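Local coordinates for protein orotidine 5'-phosphate decarboxylase (Sulfolobus solfataricus, PDB 4DBD) that probably catalyses the decarboxylation of orotidine 5'-monophosphate to UMP, the last step of de novo UMP synthesis, as a homodimeric TIM-barrel enzyme, at residues V111-H116 and I139-T144; P164-Q169 and D182-G187. All coordinates share one frame; numbering follows the deposited sequence. Where two conformers were deposited one is given.

Both contacts belong to one closed, eight-stranded parallel barrel, and their centres are about 10 Å apart. Contact 1 comes first along the chain and pairs strand 107-113 with strand 138-141, including the loops that follow them. Contact 2 comes next, setting the loop after strand 160-163 against strand 183-186. Thus the two cover successive parts of the barrel wall where strands run out into loops. They touch directly: Gly143 N lies 2.6 Å from Pro164 O, probably as a hydrogen bond, and Ser115 CB packs on Gln169 OE1. Together they would help to form the predicted substrate site, to which Ser115, residues 164-169 and Gly187 belong.

Contact 1. Residues V111-H116 and I139-T144; sequences VAVMSH and IVVGGT
Val140 faces the barrel interior beside Val111, their CG2 methyls 4.2 Å apart and the two side chains crossing obliquely. Its carbonyl does the polar work: Val140 O accepts from Ala112 N at 2.9 Å and from Val113 N at 3.3 Å, both donors in the carbonyl plane. This double grip marks a beta bulge in strand 107-113, where the register slips by one residue. Val113 therefore pairs with Val141 on the outer face, resting CB and CG2 on Val141 CG1 (4.0 Å each) beneath Tyr152 of helix 146-155. Gly142 N closes the pairing with a more bent bond to Val113 O (2.9 Å, N-H...O 137°), approaching from above the carbonyl plane. Past the strand ends Ser115 takes over. With OG anti to its carbonyl carbon (chi1 -59°), the hydroxyl lies 3.2 Å from Gly142 CA, where a CB on Gly142 would collide with it. On the other strand's loop, Thr144 OG1 stands between its own N and carbonyl carbon (chi1 51°) and donates to a lone pair of Ser115 O at 3.0 Å, while CG2 packs on Ser115 CB. An alanine at Thr144 would probably leave Ser115 O without this donor and open a gap beside Ser115 CB, giving the loop after strand 107-113 more freedom to move. Ser115 also touches Gln169. Two neighbouring parallel strands joined through helix 124-134, with loops leaving their C-terminal ends, the first carrying the predicted substrate-binding residue Ser115, form a right-handed beta-alpha-beta unit of the TIM barrel.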
loop_
_atom_site.group_PDB
_atom_site.type_symbol
_atom_site.label_atom_id
_atom_site.label_comp_id
_atom_site.label_asym_id
_atom_site.label_seq_id
_atom_site.Cartn_x
_atom_site.Cartn_y
_atom_site.Cartn_z
ATOM N N VAL A 111 10.844 2.376 1.791
ATOM C CA VAL A 111 10.817 1.595 3.021
ATOM C C VAL A 111 11.902 0.519 3.002
ATOM O O VAL A 111 11.909 -0.357 2.127
ATOM C CB VAL A 111 9.443 0.944 3.227
ATOM C CG1 VAL A 111 9.487 0.013 4.443
ATOM C CG2 VAL A 111 8.389 2.020 3.401
ATOM N N ALA A 112 12.828 0.584 3.958
ATOM C CA ALA A 112 13.942 -0.378 3.984
ATOM C C ALA A 112 13.752 -1.442 5.054
ATOM O O ALA A 112 13.942 -2.635 4.793
ATOM C CB ALA A 112 15.292 0.330 4.162
ATOM N N VAL A 113 13.428 -1.005 6.266
ATOM C CA VAL A 113 13.193 -1.912 7.379
ATOM C C VAL A 113 11.960 -1.459 8.156
ATOM O O VAL A 113 11.822 -0.282 8.485
ATOM C CB VAL A 113 14.388 -1.939 8.351
ATOM C CG1 VAL A 113 14.180 -3.024 9.415
ATOM C CG2 VAL A 113 15.680 -2.156 7.591
ATOM N N MET A 114 11.057 -2.384 8.446
ATOM C CA MET A 114 9.926 -2.042 9.315
ATOM C C MET A 114 10.140 -2.478 10.758
ATOM O O MET A 114 11.056 -3.252 11.060
ATOM C CB MET A 114 8.613 -2.569 8.753
ATOM C CG MET A 114 8.358 -2.064 7.353
ATOM S SD MET A 114 6.646 -2.266 6.852
ATOM C CE MET A 114 5.825 -1.279 8.115
ATOM N N SER A 115 9.289 -1.965 11.650
ATOM C CA SER A 115 9.482 -2.132 13.092
ATOM C C SER A 115 8.820 -3.363 13.712
ATOM O O SER A 115 9.129 -3.727 14.849
ATOM C CB SER A 115 8.990 -0.885 13.832
ATOM O OG SER A 115 9.669 0.281 13.417
ATOM N N HIS A 116 7.891 -3.996 13.004
ATOM C CA HIS A 116 7.220 -5.155 13.586
ATOM C C HIS A 116 8.108 -6.398 13.502
ATOM O O HIS A 116 8.995 -6.496 12.645
ATOM C CB HIS A 116 5.860 -5.396 12.924
ATOM C CG HIS A 116 5.952 -5.650 11.456
ATOM N ND1 HIS A 116 6.285 -4.665 10.555
ATOM C CD2 HIS A 116 5.775 -6.784 10.734
ATOM C CE1 HIS A 116 6.309 -5.178 9.337
ATOM N NE2 HIS A 116 6.001 -6.459 9.417
ATOM N N ILE A 139 15.006 7.160 3.086
ATOM C CA ILE A 139 14.603 5.789 3.351
ATOM C C ILE A 139 14.009 5.698 4.740
ATOM O O ILE A 139 14.372 6.466 5.640
ATOM C CB ILE A 139 15.783 4.787 3.226
ATOM C CG1 ILE A 139 16.939 5.227 4.111
ATOM C CG2 ILE A 139 16.223 4.663 1.755
ATOM C CD1 ILE A 139 18.141 4.282 4.065
ATOM N N VAL A 140 13.085 4.760 4.904
ATOM C CA VAL A 140 12.413 4.553 6.171
ATOM C C VAL A 140 13.068 3.354 6.851
ATOM O O VAL A 140 13.051 2.256 6.306
ATOM C CB VAL A 140 10.901 4.266 5.947
ATOM C CG1 VAL A 140 10.169 4.124 7.280
ATOM C CG2 VAL A 140 10.264 5.355 5.102
ATOM N N VAL A 141 13.679 3.572 8.017
ATOM C CA VAL A 141 14.294 2.476 8.774
ATOM C C VAL A 141 13.707 2.434 10.184
ATOM O O VAL A 141 13.857 3.385 10.955
ATOM C CB VAL A 141 15.824 2.611 8.863
ATOM C CG1 VAL A 141 16.409 1.336 9.455
ATOM C CG2 VAL A 141 16.417 2.876 7.484
ATOM N N GLY A 142 13.048 1.324 10.513
ATOM C CA GLY A 142 12.303 1.187 11.760
ATOM C C GLY A 142 13.031 1.593 13.032
ATOM O O GLY A 142 14.209 1.272 13.218
ATOM N N GLY A 143 12.314 2.285 13.920
ATOM C CA GLY A 143 12.888 2.806 15.154
ATOM C C GLY A 143 13.132 1.760 16.234
ATOM O O GLY A 143 13.875 2.008 17.186
ATOM N N THR A 144 12.501 0.595 16.096
ATOM C CA THR A 144 12.777 -0.538 16.972
ATOM C C THR A 144 14.045 -1.241 16.504
ATOM O O THR A 144 14.597 -2.089 17.210
ATOM C CB THR A 144 11.665 -1.578 16.892
ATOM O OG1 THR A 144 11.423 -1.877 15.513
ATOM C CG2 THR A 144 10.397 -1.070 17.536
#

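Contact 2. Residues P164-Q169 and D182-G187; sequences PGMGSQ and DYEIIG. With SO4 (sulfate ion), chain B.
The carboxylate of Glu184 carries the Met166 side chain over one face, the two chains crossing at about a right angle. Met166 CE sits above the group, 3.4 Å from Glu184 OE1, and CG meets the same oxygen at 3.3 Å. Bends at chi2 (-47°) and chi3 (-75°) fold the thioether back, the latter setting CE over the carboxylate. Both oxygens have backbone donors outside the two segments: OE1 accepts from Gly174 N and OE2 from Val177 N of helix 175-179, which probably fixes the rotation of the group. The other flat group, the Gln169 amide, donates through NE2 to O3 of a bound sulfate (2.9 Å, N-H...O 166°). Pro164 packs beside Ile185, the two side chains side by side and pointing the same way. Here Pro164 CB approaches Ile185 CB to 3.8 Å and CD lies near CD1, while Val140 CG1 comes up at the ring's CD corner. Further along, Met166 CB rests on Ile186 CG1, but Met166 N is buried with no partner. The loop after strand 160-163 and the turn after strand 183-186 together probably form the phosphate-binding site, as in other phosphate-binding TIM barrels. The sulfate, probably from the crystallisation liquor, occupies it, consistent with a place for the substrate phosphate. Gly187 N, at the N-cap of helix 188-191, donates to sulfate O4 at 2.8 Å; Arg188 N also binds the ion. A CB on Gly187 would clash with sulfate O2. No direct hydrogen bond joins the two backbones, although Pro164 CA makes a CA-H...O contact with Ile185 O at 3.4 Å. A water bridges the segments, accepting from Gly165 N and donating to sulfate O4 and, at a short 2.5 Å from the water oxygen, to Ile185 O.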
loop_
_atom_site.group_PDB
_atom_site.type_symbol
_atom_site.label_atom_id
_atom_site.label_comp_id
_atom_site.label_asym_id
_atom_site.label_seq_id
_atom_site.Cartn_x
_atom_site.Cartn_y
_atom_site.Cartn_z
ATOM N N PRO A 164 10.152 5.453 12.106
ATOM C CA PRO A 164 8.904 5.335 12.860
ATOM C C PRO A 164 9.078 4.309 13.963
ATOM O O PRO A 164 10.190 3.828 14.168
ATOM C CB PRO A 164 7.906 4.845 11.803
ATOM C CG PRO A 164 8.739 4.087 10.815
ATOM C CD PRO A 164 10.151 4.633 10.879
ATOM N N GLY A 165 8.003 3.998 14.679
ATOM C CA GLY A 165 8.075 3.029 15.754
ATOM C C GLY A 165 8.543 3.604 17.082
ATOM O O GLY A 165 8.869 2.844 17.992
ATOM N N MET A 166 8.579 4.933 17.193
ATOM C CA MET A 166 8.924 5.587 18.460
ATOM C C MET A 166 7.664 5.785 19.307
ATOM O O MET A 166 6.614 6.206 18.790
ATOM C CB MET A 166 9.625 6.939 18.232
ATOM C CG MET A 166 10.716 6.929 17.179
ATOM S SD MET A 166 11.863 5.544 17.335
ATOM C CE MET A 166 12.872 6.011 18.753
ATOM N N GLY A 167 7.778 5.467 20.596
ATOM C CA GLY A 167 6.665 5.581 21.518
ATOM C C GLY A 167 5.911 4.282 21.760
ATOM O O GLY A 167 6.344 3.435 22.550
ATOM N N SER A 168 4.777 4.123 21.079
ATOM C CA SER A 168 3.889 2.977 21.295
ATOM C C SER A 168 4.511 1.650 20.856
ATOM O O SER A 168 4.409 0.649 21.556
ATOM C CB SER A 168 2.548 3.198 20.578
ATOM O OG SER A 168 1.663 2.105 20.767
ATOM N N GLN A 169 5.150 1.645 19.690
ATOM C CA GLN A 169 5.725 0.415 19.146
ATOM C C GLN A 169 7.012 -0.004 19.850
ATOM O O GLN A 169 7.575 -1.058 19.534
ATOM C CB GLN A 169 5.987 0.551 17.643
ATOM C CG GLN A 169 4.738 0.721 16.798
ATOM C CD GLN A 169 5.058 0.862 15.325
ATOM O OE1 GLN A 169 5.612 -0.053 14.708
ATOM N NE2 GLN A 169 4.715 2.019 14.751
ATOM N N ASP A 182 17.749 10.805 10.791
ATOM C CA ASP A 182 17.585 12.249 10.746
ATOM C C ASP A 182 16.351 12.716 11.520
ATOM O O ASP A 182 16.412 13.676 12.280
ATOM C CB ASP A 182 17.513 12.726 9.296
ATOM C CG ASP A 182 18.815 12.524 8.571
ATOM O OD1 ASP A 182 19.773 13.264 8.883
ATOM O OD2 ASP A 182 18.900 11.617 7.718
ATOM N N TYR A 183 15.243 12.011 11.324
ATOM C CA TYR A 183 13.974 12.371 11.918
ATOM C C TYR A 183 13.285 11.146 12.490
ATOM O O TYR A 183 13.465 10.028 11.991
ATOM C CB TYR A 183 13.082 13.033 10.860
ATOM C CG TYR A 183 13.761 14.214 10.237
ATOM C CD1 TYR A 183 13.857 15.426 10.914
ATOM C CD2 TYR A 183 14.319 14.121 8.969
ATOM C CE1 TYR A 183 14.496 16.515 10.335
ATOM C CE2 TYR A 183 14.960 15.189 8.386
ATOM C CZ TYR A 183 15.048 16.384 9.071
ATOM O OH TYR A 183 15.694 17.445 8.475
ATOM N N GLU A 184 12.516 11.364 13.550
ATOM C CA GLU A 184 11.679 10.318 14.124
ATOM C C GLU A 184 10.210 10.536 13.819
ATOM O O GLU A 184 9.667 11.634 14.002
ATOM C CB GLU A 184 11.917 10.190 15.640
ATOM C CG GLU A 184 13.133 9.338 15.949
ATOM C CD GLU A 184 13.494 9.294 17.434
ATOM O OE1 GLU A 184 12.604 9.400 18.312
ATOM O OE2 GLU A 184 14.694 9.152 17.711
ATOM N N ILE A 185 9.573 9.477 13.329
ATOM C CA ILE A 185 8.153 9.509 13.022
ATOM C C ILE A 185 7.374 9.026 14.225
ATOM O O ILE A 185 7.574 7.908 14.701
ATOM C CB ILE A 185 7.842 8.609 11.837
ATOM C CG1 ILE A 185 8.520 9.175 10.589
ATOM C CG2 ILE A 185 6.327 8.490 11.644
ATOM C CD1 ILE A 185 8.689 8.190 9.467
ATOM N N ILE A 186 6.482 9.877 14.705
ATOM C CA ILE A 186 5.751 9.634 15.935
ATOM C C ILE A 186 4.270 9.893 15.711
ATOM O O ILE A 186 3.875 10.956 15.213
ATOM C CB ILE A 186 6.302 10.521 17.070
ATOM C CG1 ILE A 186 7.820 10.338 17.163
ATOM C CG2 ILE A 186 5.626 10.184 18.397
ATOM C CD1 ILE A 186 8.509 11.256 18.142
ATOM N N GLY A 187 3.456 8.904 16.056
ATOM C CA GLY A 187 2.025 8.981 15.846
ATOM C C GLY A 187 1.265 9.031 17.152
ATOM O O GLY A 187 1.072 10.104 17.720
HETATM S S SO4 B . 2.652 5.160 15.851
HETATM O O1 SO4 B . 2.688 5.245 14.389
HETATM O O2 SO4 B . 1.306 5.435 16.328
HETATM O O3 SO4 B . 3.030 3.807 16.276
HETATM O O4 SO4 B . 3.596 6.128 16.413
HETATM O O HOH W 1 5.918 5.991 14.752
#